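Local coordinates for nucleocapsid protein CP17 (Extra small virus, PDB 6JJA) that builds the 60-subunit T=1 icosahedral capsid of a satellite virus from jelly-roll subunits, binds calcium, and probably encloses the single-stranded RNA genome, at residues Ile91-Ala96 and Arg164-Tyr169; Tyr98-Asp103 and Lys157-Val162; Tyr69-Gly74 and Asn150-Thr155; Gly23-Pro28 and Pro37-Val42. All blocks are in the same frame, centred on the assembly; numbering follows the deposited sequence.

Interaction 1 (Ile91-Ala96 and Arg164-Tyr169); sequences IIEKVA and RALVTY
Ala96 and Arg164 pair across two neighbouring antiparallel strands of a jelly-roll sheet, 88-98 and 162-171, which are the central strands of the BIDG sheet; the segment axes lie 4.7 Å apart at 171°. This end is regular: Ala96 N to Arg164 O and Arg164 N to Ala96 O are both 2.8 Å. Further on, the nearest CA atoms match Val95 with Ala165 and Ile92 with Val167, so that Glu93 and Lys94 together stand against the single Leu166, consistent with a beta bulge; Glu93 N gives a 176° bond to Leu166 O. The Lys94-Leu166 and Ile91-Thr168 pairs are loose.

The two faces also differ. Ile92, Val95, Ala165 and Val167 form the buried inner face, where Tyr76 of helix 73-80 packs on Ile92, Val95 and Ala165. Lys94 and Leu166, on the other face, are partly exposed; there the extended lysine chain runs beside the leucine before its tip leads away to a neighbouring subunit, where NZ makes a weak hydrogen bond to Met22 O and Tyr38 packs on the lysine. Leu166 has CG anti to its backbone N (chi1 -177°), and its CD2 sits 3.9 Å from Glu93 CB and 4.2 Å from Lys94 CD.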
loop_
_atom_site.group_PDB
_atom_site.type_symbol
_atom_site.label_atom_id
_atom_site.label_comp_id
_atom_site.label_asym_id
_atom_site.label_seq_id
_atom_site.Cartn_x
_atom_site.Cartn_y
_atom_site.Cartn_z
ATOM N N ILE A 91 -28.538 -58.779 -24.080
ATOM C CA ILE A 91 -27.449 -59.026 -23.153
ATOM C C ILE A 91 -27.979 -58.686 -21.770
ATOM O O ILE A 91 -29.027 -58.063 -21.623
ATOM C CB ILE A 91 -26.184 -58.200 -23.459
ATOM C CG1 ILE A 91 -26.319 -56.782 -22.966
ATOM C CG2 ILE A 91 -25.952 -58.102 -24.910
ATOM C CD1 ILE A 91 -25.118 -56.005 -23.219
ATOM N N ILE A 92 -27.238 -59.094 -20.752
ATOM C CA ILE A 92 -27.608 -58.844 -19.369
ATOM C C ILE A 92 -26.468 -58.128 -18.672
ATOM O O ILE A 92 -25.319 -58.573 -18.734
ATOM C CB ILE A 92 -27.965 -60.142 -18.632
ATOM C CG1 ILE A 92 -28.905 -60.993 -19.465
ATOM C CG2 ILE A 92 -28.632 -59.836 -17.352
ATOM C CD1 ILE A 92 -29.130 -62.276 -18.883
ATOM N N GLU A 93 -26.793 -57.029 -18.006
ATOM C CA GLU A 93 -25.835 -56.242 -17.256
ATOM C C GLU A 93 -25.932 -56.472 -15.759
ATOM O O GLU A 93 -24.949 -56.284 -15.044
ATOM C CB GLU A 93 -26.027 -54.754 -17.546
ATOM C CG GLU A 93 -25.697 -54.328 -18.949
ATOM C CD GLU A 93 -26.841 -54.487 -19.907
ATOM O OE1 GLU A 93 -27.943 -54.850 -19.463
ATOM O OE2 GLU A 93 -26.637 -54.249 -21.113
ATOM N N LYS A 94 -27.105 -56.856 -15.269
ATOM C CA LYS A 94 -27.334 -57.094 -13.859
ATOM C C LYS A 94 -28.507 -58.032 -13.676
ATOM O O LYS A 94 -29.389 -58.126 -14.528
ATOM C CB LYS A 94 -27.642 -55.833 -13.082
ATOM C CG LYS A 94 -26.629 -54.770 -13.138
ATOM C CD LYS A 94 -27.119 -53.592 -12.416
ATOM C CE LYS A 94 -26.051 -52.585 -12.225
ATOM N NZ LYS A 94 -26.517 -51.424 -11.452
ATOM N N VAL A 95 -28.514 -58.702 -12.533
ATOM C CA VAL A 95 -29.621 -59.530 -12.091
ATOM C C VAL A 95 -29.724 -59.376 -10.590
ATOM O O VAL A 95 -28.764 -59.661 -9.869
ATOM C CB VAL A 95 -29.447 -61.003 -12.463
ATOM C CG1 VAL A 95 -30.697 -61.753 -12.174
ATOM C CG2 VAL A 95 -29.115 -61.133 -13.890
ATOM N N ALA A 96 -30.869 -58.911 -10.123
ATOM C CA ALA A 96 -31.182 -58.869 -8.709
ATOM C C ALA A 96 -32.373 -59.766 -8.438
ATOM O O ALA A 96 -33.400 -59.660 -9.112
ATOM C CB ALA A 96 -31.477 -57.451 -8.249
ATOM N N ARG A 164 -35.347 -58.935 -10.954
ATOM C CA ARG A 164 -35.166 -57.752 -11.775
ATOM C C ARG A 164 -33.870 -57.913 -12.545
ATOM O O ARG A 164 -32.882 -58.412 -12.002
ATOM C CB ARG A 164 -35.124 -56.486 -10.926
ATOM C CG ARG A 164 -36.401 -56.149 -10.249
ATOM C CD ARG A 164 -37.292 -55.357 -11.144
ATOM N NE ARG A 164 -38.520 -54.928 -10.500
ATOM C CZ ARG A 164 -39.566 -55.709 -10.294
ATOM N NH1 ARG A 164 -39.535 -56.970 -10.662
ATOM N NH2 ARG A 164 -40.644 -55.224 -9.713
ATOM N N ALA A 165 -33.874 -57.498 -13.802
ATOM C CA ALA A 165 -32.734 -57.674 -14.677
ATOM C C ALA A 165 -32.620 -56.493 -15.612
ATOM O O ALA A 165 -33.606 -56.086 -16.229
ATOM C CB ALA A 165 -32.854 -58.960 -15.470
ATOM N N LEU A 166 -31.416 -55.950 -15.716
ATOM C CA LEU A 166 -31.111 -54.879 -16.648
ATOM C C LEU A 166 -30.580 -55.511 -17.920
ATOM O O LEU A 166 -29.508 -56.114 -17.927
ATOM C CB LEU A 166 -30.114 -53.919 -16.031
ATOM C CG LEU A 166 -29.678 -52.682 -16.773
ATOM C CD1 LEU A 166 -30.755 -51.682 -16.824
ATOM C CD2 LEU A 166 -28.524 -52.140 -16.049
ATOM N N VAL A 167 -31.340 -55.383 -18.994
ATOM C CA VAL A 167 -31.012 -55.986 -20.267
ATOM C C VAL A 167 -30.834 -54.887 -21.297
ATOM O O VAL A 167 -31.352 -53.779 -21.146
ATOM C CB VAL A 167 -32.099 -56.982 -20.698
ATOM C CG1 VAL A 167 -32.104 -58.157 -19.780
ATOM C CG2 VAL A 167 -33.425 -56.306 -20.716
ATOM N N THR A 168 -30.094 -55.202 -22.343
ATOM C CA THR A 168 -29.970 -54.361 -23.521
ATOM C C THR A 168 -30.486 -55.201 -24.673
ATOM O O THR A 168 -29.759 -56.028 -25.222
ATOM C CB THR A 168 -28.530 -53.918 -23.746
ATOM O OG1 THR A 168 -27.908 -53.635 -22.489
ATOM C CG2 THR A 168 -28.463 -52.688 -24.598
ATOM N N TYR A 169 -31.743 -54.999 -25.032
ATOM C CA TYR A 169 -32.387 -55.779 -26.066
ATOM C C TYR A 169 -32.450 -54.982 -27.356
ATOM O O TYR A 169 -32.359 -53.753 -27.363
ATOM C CB TYR A 169 -33.788 -56.232 -25.638
ATOM C CG TYR A 169 -34.798 -55.139 -25.441
ATOM C CD1 TYR A 169 -34.788 -54.363 -24.302
ATOM C CD2 TYR A 169 -35.775 -54.902 -26.379
ATOM C CE1 TYR A 169 -35.697 -53.378 -24.119
ATOM C CE2 TYR A 169 -36.690 -53.917 -26.201
ATOM C CZ TYR A 169 -36.653 -53.155 -25.074
ATOM O OH TYR A 169 -37.587 -52.164 -24.907
#

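Interaction 2 (Tyr98-Asp103 and Lys157-Val162); sequences YAAPGD and KDPVPV
Tyr98 and Val162 form one antiparallel hydrogen-bonded pair, their CA atoms 4.8 Å apart, where one loop leaves and another enters the strands of the jelly roll: 98-103 is the turn from strand 88-98 to 104-110, and 157-162 the turn from 148-154 into 162-171. Both connections cross between the two sheets of the barrel, so the contact ties two inter-sheet turns together at one end. Tyr98 N bonds to Val162 O at 177°, and Val162 N returns a bond to Tyr98 O. Beyond this pair the chains separate and the contact passes to side chains.

On one face of the pair Tyr98 CB meets Val162 CB at 4.0 Å. With CG anti to its carbonyl carbon, beside the backbone N (chi1 -58°), the Tyr98 ring turns its edge to Val162 O, which lies in the ring plane, 3.8 Å from CD1. The far end of the ring belongs to another interface: its OH hydrogen-bonds Pro41 O of a neighbouring subunit. Pro161 lies alongside the pair, its CB 3.4 Å from Tyr98 O, and its ring packs on Ile152 and Thr154 of strand 148-154. Farther along, the loops meet again through small apolar groups, where Asp103 of a different neighbouring subunit packs on both Ala100 and Pro159. Here the methyl of Ala100 meets the CB-CG side of the Pro159 ring obliquely, 3.5 Å from CG and 3.7 Å from CB.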
loop_
_atom_site.group_PDB
_atom_site.type_symbol
_atom_site.label_atom_id
_atom_site.label_comp_id
_atom_site.label_asym_id
_atom_site.label_seq_id
_atom_site.Cartn_x
_atom_site.Cartn_y
_atom_site.Cartn_z
ATOM N N TYR A 98 -34.998 -60.765 -5.434
ATOM C CA TYR A 98 -35.553 -60.368 -4.156
ATOM C C TYR A 98 -36.498 -61.461 -3.697
ATOM O O TYR A 98 -37.348 -61.913 -4.467
ATOM C CB TYR A 98 -36.296 -59.046 -4.251
ATOM C CG TYR A 98 -35.507 -57.873 -4.750
ATOM C CD1 TYR A 98 -35.276 -57.694 -6.090
ATOM C CD2 TYR A 98 -35.030 -56.925 -3.880
ATOM C CE1 TYR A 98 -34.576 -56.629 -6.543
ATOM C CE2 TYR A 98 -34.325 -55.853 -4.331
ATOM C CZ TYR A 98 -34.104 -55.707 -5.660
ATOM O OH TYR A 98 -33.403 -54.623 -6.103
ATOM N N ALA A 99 -36.339 -61.893 -2.458
ATOM C CA ALA A 99 -37.218 -62.902 -1.915
ATOM C C ALA A 99 -38.542 -62.274 -1.507
ATOM O O ALA A 99 -38.786 -61.084 -1.714
ATOM C CB ALA A 99 -36.572 -63.591 -0.728
ATOM N N ALA A 100 -39.413 -63.085 -0.929
ATOM C CA ALA A 100 -40.563 -62.542 -0.254
ATOM C C ALA A 100 -40.105 -61.683 0.914
ATOM O O ALA A 100 -38.979 -61.824 1.396
ATOM C CB ALA A 100 -41.471 -63.655 0.228
ATOM N N PRO A 101 -40.956 -60.771 1.389
ATOM C CA PRO A 101 -40.513 -59.831 2.419
ATOM C C PRO A 101 -40.297 -60.445 3.789
ATOM O O PRO A 101 -39.579 -59.859 4.596
ATOM C CB PRO A 101 -41.639 -58.794 2.447
ATOM C CG PRO A 101 -42.405 -59.012 1.233
ATOM C CD PRO A 101 -42.303 -60.438 0.919
ATOM N N GLY A 102 -40.843 -61.617 4.074
ATOM C CA GLY A 102 -40.743 -62.157 5.412
ATOM C C GLY A 102 -39.350 -62.578 5.833
ATOM O O GLY A 102 -38.360 -61.954 5.445
ATOM N N ASP A 103 -39.264 -63.616 6.661
ATOM C CA ASP A 103 -37.986 -64.150 7.126
ATOM C C ASP A 103 -37.575 -65.288 6.197
ATOM O O ASP A 103 -37.819 -66.465 6.457
ATOM C CB ASP A 103 -38.096 -64.611 8.577
ATOM C CG ASP A 103 -36.834 -65.277 9.076
ATOM O OD1 ASP A 103 -35.768 -65.070 8.463
ATOM O OD2 ASP A 103 -36.911 -66.010 10.082
ATOM N N LYS A 157 -41.515 -74.573 0.083
ATOM C CA LYS A 157 -42.684 -74.067 0.793
ATOM C C LYS A 157 -42.508 -72.586 1.113
ATOM O O LYS A 157 -42.788 -72.125 2.221
ATOM C CB LYS A 157 -42.950 -74.871 2.067
ATOM C CG LYS A 157 -43.178 -76.353 1.847
ATOM C CD LYS A 157 -44.511 -76.631 1.182
ATOM C CE LYS A 157 -44.383 -76.786 -0.328
ATOM N NZ LYS A 157 -45.661 -77.215 -0.939
ATOM N N ASP A 158 -42.032 -71.841 0.129
ATOM C CA ASP A 158 -41.807 -70.414 0.254
ATOM C C ASP A 158 -42.481 -69.688 -0.897
ATOM O O ASP A 158 -42.753 -70.283 -1.945
ATOM C CB ASP A 158 -40.311 -70.089 0.247
ATOM C CG ASP A 158 -39.668 -70.270 1.597
ATOM O OD1 ASP A 158 -40.181 -71.077 2.401
ATOM O OD2 ASP A 158 -38.637 -69.617 1.848
ATOM N N PRO A 159 -42.763 -68.399 -0.741
ATOM C CA PRO A 159 -43.318 -67.641 -1.857
ATOM C C PRO A 159 -42.329 -67.552 -3.004
ATOM O O PRO A 159 -41.144 -67.859 -2.872
ATOM C CB PRO A 159 -43.592 -66.261 -1.252
ATOM C CG PRO A 159 -43.597 -66.467 0.200
ATOM C CD PRO A 159 -42.660 -67.579 0.471
ATOM N N VAL A 160 -42.842 -67.134 -4.147
ATOM C CA VAL A 160 -41.996 -66.990 -5.333
ATOM C C VAL A 160 -41.159 -65.726 -5.199
ATOM O O VAL A 160 -41.679 -64.689 -4.750
ATOM C CB VAL A 160 -42.855 -66.951 -6.590
ATOM C CG1 VAL A 160 -41.997 -66.967 -7.808
ATOM C CG2 VAL A 160 -43.793 -68.124 -6.605
ATOM N N PRO A 161 -39.884 -65.754 -5.566
ATOM C CA PRO A 161 -39.066 -64.549 -5.472
ATOM C C PRO A 161 -39.338 -63.584 -6.613
ATOM O O PRO A 161 -40.060 -63.862 -7.571
ATOM C CB PRO A 161 -37.643 -65.093 -5.529
ATOM C CG PRO A 161 -37.768 -66.333 -6.273
ATOM C CD PRO A 161 -39.063 -66.926 -5.896
ATOM N N VAL A 162 -38.718 -62.422 -6.484
ATOM C CA VAL A 162 -38.866 -61.322 -7.419
ATOM C C VAL A 162 -37.524 -61.120 -8.104
ATOM O O VAL A 162 -36.495 -60.977 -7.438
ATOM C CB VAL A 162 -39.339 -60.055 -6.698
ATOM C CG1 VAL A 162 -39.065 -58.839 -7.485
ATOM C CG2 VAL A 162 -40.784 -60.139 -6.419
#

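Interaction 3 (Tyr69-Gly74 and Asn150-Thr155); sequences YTLTVG and NTITTT
Tyr69-Thr72 and Asn150-Thr154 run antiparallel, their segment axes 4.7 Å apart at 167°, as the C and H strands of the jelly roll's CHEF sheet. Strand 68-72 is the outermost strand on this side within the chain, and 148-154 joins it to 104-110. The register is regular: Tyr69 with Ile152 and Leu71 with Asn150 are hydrogen-bonded pairs, and Thr70 with Thr151 is the non-hydrogen-bonded pair between them. Four backbone bonds follow. Tyr69 N reaches Ile152 O at 2.7 Å and Ile152 N returns to Tyr69 O at 2.9 Å; the Leu71 N bond to Asn150 O is 2.8 Å, while the return from Asn150 N to Leu71 O is longer at 3.3 Å.

Side chains sort onto two faces. Thr70 and Thr151 stand on the more exposed face, their nearest side-chain atoms, OG1 and CG2, 4.4 Å apart. Tyr69, Leu71, Asn150 and Ile152 form the buried one, turned toward the opposite sheet: Asn150 packs on Val95 there, and its ND2 is satisfied by Tyr133 OH. Leu71 and Ile152 sit diagonally on this face, in the two hydrogen-bonded pairs on either side of Thr70-Thr151, and their chains meet obliquely, CD2 on CD1 at 3.5 Å. Beyond the bridged residues the Tyr69 ring extends past Ile152 to Thr154, with the two side chains at about a right angle. Thr154 OG1, set between its backbone N and carbonyl carbon (chi1 76°), makes a weak hydrogen bond to Gly67 O and touches the ring at its edge, in plane, 3.3 Å from Tyr69 CE2.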
loop_
_atom_site.group_PDB
_atom_site.type_symbol
_atom_site.label_atom_id
_atom_site.label_comp_id
_atom_site.label_asym_id
_atom_site.label_seq_id
_atom_site.Cartn_x
_atom_site.Cartn_y
_atom_site.Cartn_z
ATOM N N TYR A 69 -35.648 -71.978 -8.705
ATOM C CA TYR A 69 -36.236 -71.257 -9.821
ATOM C C TYR A 69 -35.136 -70.976 -10.828
ATOM O O TYR A 69 -34.250 -70.155 -10.581
ATOM C CB TYR A 69 -36.907 -69.971 -9.349
ATOM C CG TYR A 69 -37.899 -70.205 -8.239
ATOM C CD1 TYR A 69 -39.205 -70.560 -8.510
ATOM C CD2 TYR A 69 -37.522 -70.086 -6.918
ATOM C CE1 TYR A 69 -40.101 -70.782 -7.501
ATOM C CE2 TYR A 69 -38.414 -70.307 -5.903
ATOM C CZ TYR A 69 -39.703 -70.657 -6.201
ATOM O OH TYR A 69 -40.596 -70.877 -5.182
ATOM N N THR A 70 -35.204 -71.659 -11.959
ATOM C CA THR A 70 -34.164 -71.601 -12.973
ATOM C C THR A 70 -34.497 -70.526 -13.997
ATOM O O THR A 70 -35.605 -70.505 -14.547
ATOM C CB THR A 70 -34.024 -72.958 -13.645
ATOM O OG1 THR A 70 -33.672 -73.944 -12.671
ATOM C CG2 THR A 70 -32.979 -72.908 -14.678
ATOM N N LEU A 71 -33.543 -69.637 -14.252
ATOM C CA LEU A 71 -33.685 -68.583 -15.249
ATOM C C LEU A 71 -32.937 -69.013 -16.499
ATOM O O LEU A 71 -31.709 -68.972 -16.543
ATOM C CB LEU A 71 -33.150 -67.253 -14.741
ATOM C CG LEU A 71 -34.073 -66.303 -13.981
ATOM C CD1 LEU A 71 -35.283 -65.945 -14.802
ATOM C CD2 LEU A 71 -34.486 -66.901 -12.687
ATOM N N THR A 72 -33.682 -69.417 -17.516
ATOM C CA THR A 72 -33.106 -69.767 -18.795
ATOM C C THR A 72 -33.066 -68.544 -19.699
ATOM O O THR A 72 -33.510 -67.456 -19.342
ATOM C CB THR A 72 -33.898 -70.897 -19.436
ATOM O OG1 THR A 72 -35.287 -70.564 -19.456
ATOM C CG2 THR A 72 -33.707 -72.166 -18.672
ATOM N N VAL A 73 -32.504 -68.728 -20.892
ATOM C CA VAL A 73 -32.521 -67.668 -21.885
ATOM C C VAL A 73 -33.922 -67.487 -22.439
ATOM O O VAL A 73 -34.342 -66.362 -22.730
ATOM C CB VAL A 73 -31.507 -67.978 -22.994
ATOM C CG1 VAL A 73 -31.309 -66.801 -23.870
ATOM C CG2 VAL A 73 -30.210 -68.351 -22.399
ATOM N N GLY A 74 -34.658 -68.580 -22.602
ATOM C CA GLY A 74 -36.047 -68.479 -22.998
ATOM C C GLY A 74 -36.869 -67.608 -22.072
ATOM O O GLY A 74 -37.780 -66.916 -22.519
ATOM N N ASN A 150 -29.016 -68.068 -14.924
ATOM C CA ASN A 150 -29.043 -67.790 -13.506
ATOM C C ASN A 150 -29.967 -68.781 -12.829
ATOM O O ASN A 150 -30.911 -69.292 -13.436
ATOM C CB ASN A 150 -29.505 -66.373 -13.205
ATOM C CG ASN A 150 -28.670 -65.335 -13.886
ATOM O OD1 ASN A 150 -28.907 -64.982 -15.037
ATOM N ND2 ASN A 150 -27.683 -64.828 -13.175
ATOM N N THR A 151 -29.678 -69.056 -11.576
ATOM C CA THR A 151 -30.454 -69.991 -10.787
ATOM C C THR A 151 -30.711 -69.390 -9.421
ATOM O O THR A 151 -29.787 -68.916 -8.755
ATOM C CB THR A 151 -29.740 -71.326 -10.661
ATOM O OG1 THR A 151 -29.404 -71.803 -11.966
ATOM C CG2 THR A 151 -30.612 -72.326 -9.988
ATOM N N ILE A 152 -31.971 -69.410 -9.016
ATOM C CA ILE A 152 -32.401 -68.886 -7.731
ATOM C C ILE A 152 -32.866 -70.055 -6.888
ATOM O O ILE A 152 -33.566 -70.946 -7.381
ATOM C CB ILE A 152 -33.517 -67.845 -7.883
ATOM C CG1 ILE A 152 -33.102 -66.738 -8.832
ATOM C CG2 ILE A 152 -33.814 -67.245 -6.573
ATOM C CD1 ILE A 152 -34.235 -65.914 -9.292
ATOM N N THR A 153 -32.473 -70.057 -5.624
ATOM C CA THR A 153 -32.773 -71.147 -4.716
ATOM C C THR A 153 -33.360 -70.562 -3.442
ATOM O O THR A 153 -32.669 -69.862 -2.696
ATOM C CB THR A 153 -31.527 -71.971 -4.426
ATOM O OG1 THR A 153 -31.012 -72.505 -5.653
ATOM C CG2 THR A 153 -31.839 -73.099 -3.480
ATOM N N THR A 154 -34.637 -70.832 -3.212
ATOM C CA THR A 154 -35.296 -70.500 -1.965
ATOM C C THR A 154 -35.722 -71.785 -1.274
ATOM O O THR A 154 -35.926 -72.821 -1.911
ATOM C CB THR A 154 -36.516 -69.598 -2.195
ATOM O OG1 THR A 154 -37.603 -70.368 -2.719
ATOM C CG2 THR A 154 -36.196 -68.499 -3.164
ATOM N N THR A 155 -35.845 -71.710 0.043
ATOM C CA THR A 155 -36.326 -72.851 0.801
ATOM C C THR A 155 -37.688 -73.279 0.275
ATOM O O THR A 155 -38.522 -72.455 -0.101
ATOM C CB THR A 155 -36.418 -72.504 2.282
ATOM O OG1 THR A 155 -35.099 -72.388 2.833
ATOM C CG2 THR A 155 -37.179 -73.572 3.029
#

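Interaction 4 (Gly23-Pro28 and Pro37-Val42); sequences GSNLIP and PYTPPV
The N-terminal arm of this capsid protein, which reaches far from its own jelly roll, folds back on itself where Gly23-Ile27 meet Pro37-Thr39. Ser24 and Tyr38 have the nearest CA atoms, 5.1 Å apart, and the contact is carried by side chains. Its polar element is the Asn25 amide: ND2 hydrogen-bonds Thr39 OG1 at 2.8 Å, bent to 134° and with the oxygen tilted 27° out of the amide plane. Thr39 OG1 stands between its backbone N and carbonyl carbon (chi1 37°), which also brings it to 3.1 Å from Asn25 CB.

Beside this bond is an apolar seam. Leu26 divides its two methyls, CD1 lying 3.5 Å from Thr39 CG2 and CD2 4.0 Å from Pro37 CB, with the leucine chain at about a right angle to the proline. Ile27 CD1 reaches the other end of that ring, 3.8 Å from Pro37 CD. The turn 24-27 is closed internally by Ser24 OG, which donates to Ile27 O. Gly23 O comes to 3.2 Å from Tyr38 CB.

Little of the chain's own barrel lies nearby. Pro37 and Tyr38 instead pair antiparallel with a strand of a neighbouring subunit, so that the sheet runs on across the interface; Gly130 of that subunit, in strand 128-132, packs on Pro37, while Thr46 and Ile48 of another subunit border Leu26, Thr39 and Pro37.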
loop_
_atom_site.group_PDB
_atom_site.type_symbol
_atom_site.label_atom_id
_atom_site.label_comp_id
_atom_site.label_asym_id
_atom_site.label_seq_id
_atom_site.Cartn_x
_atom_site.Cartn_y
_atom_site.Cartn_z
ATOM N N GLY A 23 -34.772 -27.005 -33.281
ATOM C CA GLY A 23 -34.210 -26.916 -34.609
ATOM C C GLY A 23 -35.031 -26.079 -35.556
ATOM O O GLY A 23 -35.155 -26.424 -36.733
ATOM N N SER A 24 -35.609 -24.988 -35.068
ATOM C CA SER A 24 -36.376 -24.082 -35.904
ATOM C C SER A 24 -35.428 -23.046 -36.488
ATOM O O SER A 24 -34.929 -22.176 -35.770
ATOM C CB SER A 24 -37.484 -23.415 -35.102
ATOM O OG SER A 24 -38.459 -22.861 -35.959
ATOM N N ASN A 25 -35.182 -23.150 -37.788
ATOM C CA ASN A 25 -34.226 -22.318 -38.493
ATOM C C ASN A 25 -34.893 -21.225 -39.308
ATOM O O ASN A 25 -34.258 -20.218 -39.629
ATOM C CB ASN A 25 -33.389 -23.190 -39.420
ATOM C CG ASN A 25 -32.821 -24.391 -38.725
ATOM O OD1 ASN A 25 -32.322 -24.301 -37.607
ATOM N ND2 ASN A 25 -32.894 -25.531 -39.383
ATOM N N LEU A 26 -36.162 -21.413 -39.648
ATOM C CA LEU A 26 -36.887 -20.528 -40.545
ATOM C C LEU A 26 -37.713 -19.506 -39.789
ATOM O O LEU A 26 -37.621 -18.305 -40.059
ATOM C CB LEU A 26 -37.792 -21.356 -41.447
ATOM C CG LEU A 26 -37.312 -21.666 -42.851
ATOM C CD1 LEU A 26 -35.989 -22.320 -42.816
ATOM C CD2 LEU A 26 -38.305 -22.557 -43.522
ATOM N N ILE A 27 -38.530 -19.970 -38.859
ATOM C CA ILE A 27 -39.443 -19.105 -38.126
ATOM C C ILE A 27 -39.243 -19.371 -36.645
ATOM O O ILE A 27 -38.628 -20.377 -36.250
ATOM C CB ILE A 27 -40.910 -19.329 -38.551
ATOM C CG1 ILE A 27 -41.363 -20.726 -38.178
ATOM C CG2 ILE A 27 -41.052 -19.182 -40.032
ATOM C CD1 ILE A 27 -42.774 -20.957 -38.412
ATOM N N PRO A 28 -39.742 -18.488 -35.791
ATOM C CA PRO A 28 -39.606 -18.706 -34.352
ATOM C C PRO A 28 -40.409 -19.898 -33.868
ATOM O O PRO A 28 -41.488 -20.199 -34.380
ATOM C CB PRO A 28 -40.122 -17.397 -33.758
ATOM C CG PRO A 28 -39.957 -16.424 -34.828
ATOM C CD PRO A 28 -40.207 -17.129 -36.085
ATOM N N PRO A 37 -42.032 -25.114 -39.951
ATOM C CA PRO A 37 -41.033 -25.573 -40.910
ATOM C C PRO A 37 -39.622 -25.276 -40.441
ATOM O O PRO A 37 -39.389 -24.443 -39.564
ATOM C CB PRO A 37 -41.387 -24.798 -42.178
ATOM C CG PRO A 37 -42.138 -23.669 -41.717
ATOM C CD PRO A 37 -42.868 -24.055 -40.530
ATOM N N TYR A 38 -38.670 -25.978 -41.045
ATOM C CA TYR A 38 -37.282 -25.883 -40.637
ATOM C C TYR A 38 -36.438 -26.379 -41.795
ATOM O O TYR A 38 -36.942 -27.004 -42.730
ATOM C CB TYR A 38 -37.040 -26.676 -39.350
ATOM C CG TYR A 38 -37.008 -28.163 -39.525
ATOM C CD1 TYR A 38 -38.134 -28.839 -39.895
ATOM C CD2 TYR A 38 -35.884 -28.898 -39.227
ATOM C CE1 TYR A 38 -38.128 -30.182 -40.052
ATOM C CE2 TYR A 38 -35.873 -30.244 -39.367
ATOM C CZ TYR A 38 -36.994 -30.883 -39.773
ATOM O OH TYR A 38 -36.958 -32.235 -39.907
ATOM N N THR A 39 -35.153 -26.054 -41.747
ATOM C CA THR A 39 -34.211 -26.568 -42.719
ATOM C C THR A 39 -33.457 -27.737 -42.119
ATOM O O THR A 39 -32.635 -27.535 -41.213
ATOM C CB THR A 39 -33.238 -25.494 -43.174
ATOM O OG1 THR A 39 -32.904 -24.635 -42.080
ATOM C CG2 THR A 39 -33.828 -24.703 -44.276
ATOM N N PRO A 40 -33.711 -28.960 -42.565
ATOM C CA PRO A 40 -32.975 -30.088 -42.063
ATOM C C PRO A 40 -31.559 -30.096 -42.600
ATOM O O PRO A 40 -31.217 -29.313 -43.497
ATOM C CB PRO A 40 -33.776 -31.282 -42.589
ATOM C CG PRO A 40 -34.465 -30.788 -43.724
ATOM C CD PRO A 40 -34.760 -29.378 -43.493
ATOM N N PRO A 41 -30.717 -30.962 -42.081
ATOM C CA PRO A 41 -29.324 -30.987 -42.517
ATOM C C PRO A 41 -29.158 -31.238 -44.002
ATOM O O PRO A 41 -30.086 -31.681 -44.685
ATOM C CB PRO A 41 -28.730 -32.125 -41.689
ATOM C CG PRO A 41 -29.598 -32.237 -40.532
ATOM C CD PRO A 41 -30.956 -31.914 -40.992
ATOM N N VAL A 42 -27.964 -30.950 -44.509
ATOM C CA VAL A 42 -27.683 -31.146 -45.925
ATOM C C VAL A 42 -27.794 -32.614 -46.287
ATOM O O VAL A 42 -28.125 -32.968 -47.424
ATOM C CB VAL A 42 -26.291 -30.583 -46.251
ATOM C CG1 VAL A 42 -25.980 -30.718 -47.730
ATOM C CG2 VAL A 42 -26.215 -29.152 -45.811
#

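Interactions 1 and 3 are buried strand pairs, one in each sheet of the jelly roll, and both rest on repeated backbone bonds; the inward side chains are largely apolar in interaction 1, with Asn150 and Tyr69 among those of interaction 3. They touch through Val95 CG2 and Asn150 OD1. Interaction 2 continues the strand pairing of interaction 1 into the end turns, where one bonded pair gives way to proline and alanine packing, and it meets interaction 3 where Pro161 CD packs on Tyr69 CE2. Interaction 4 stands apart, about 39 Å between centres from interaction 1, in a partly buried arm joined by one side-chain bond and apolar packing on proline. Interactions 1, 2 and 4 each touch neighbouring subunits; no other chain touches interaction 3.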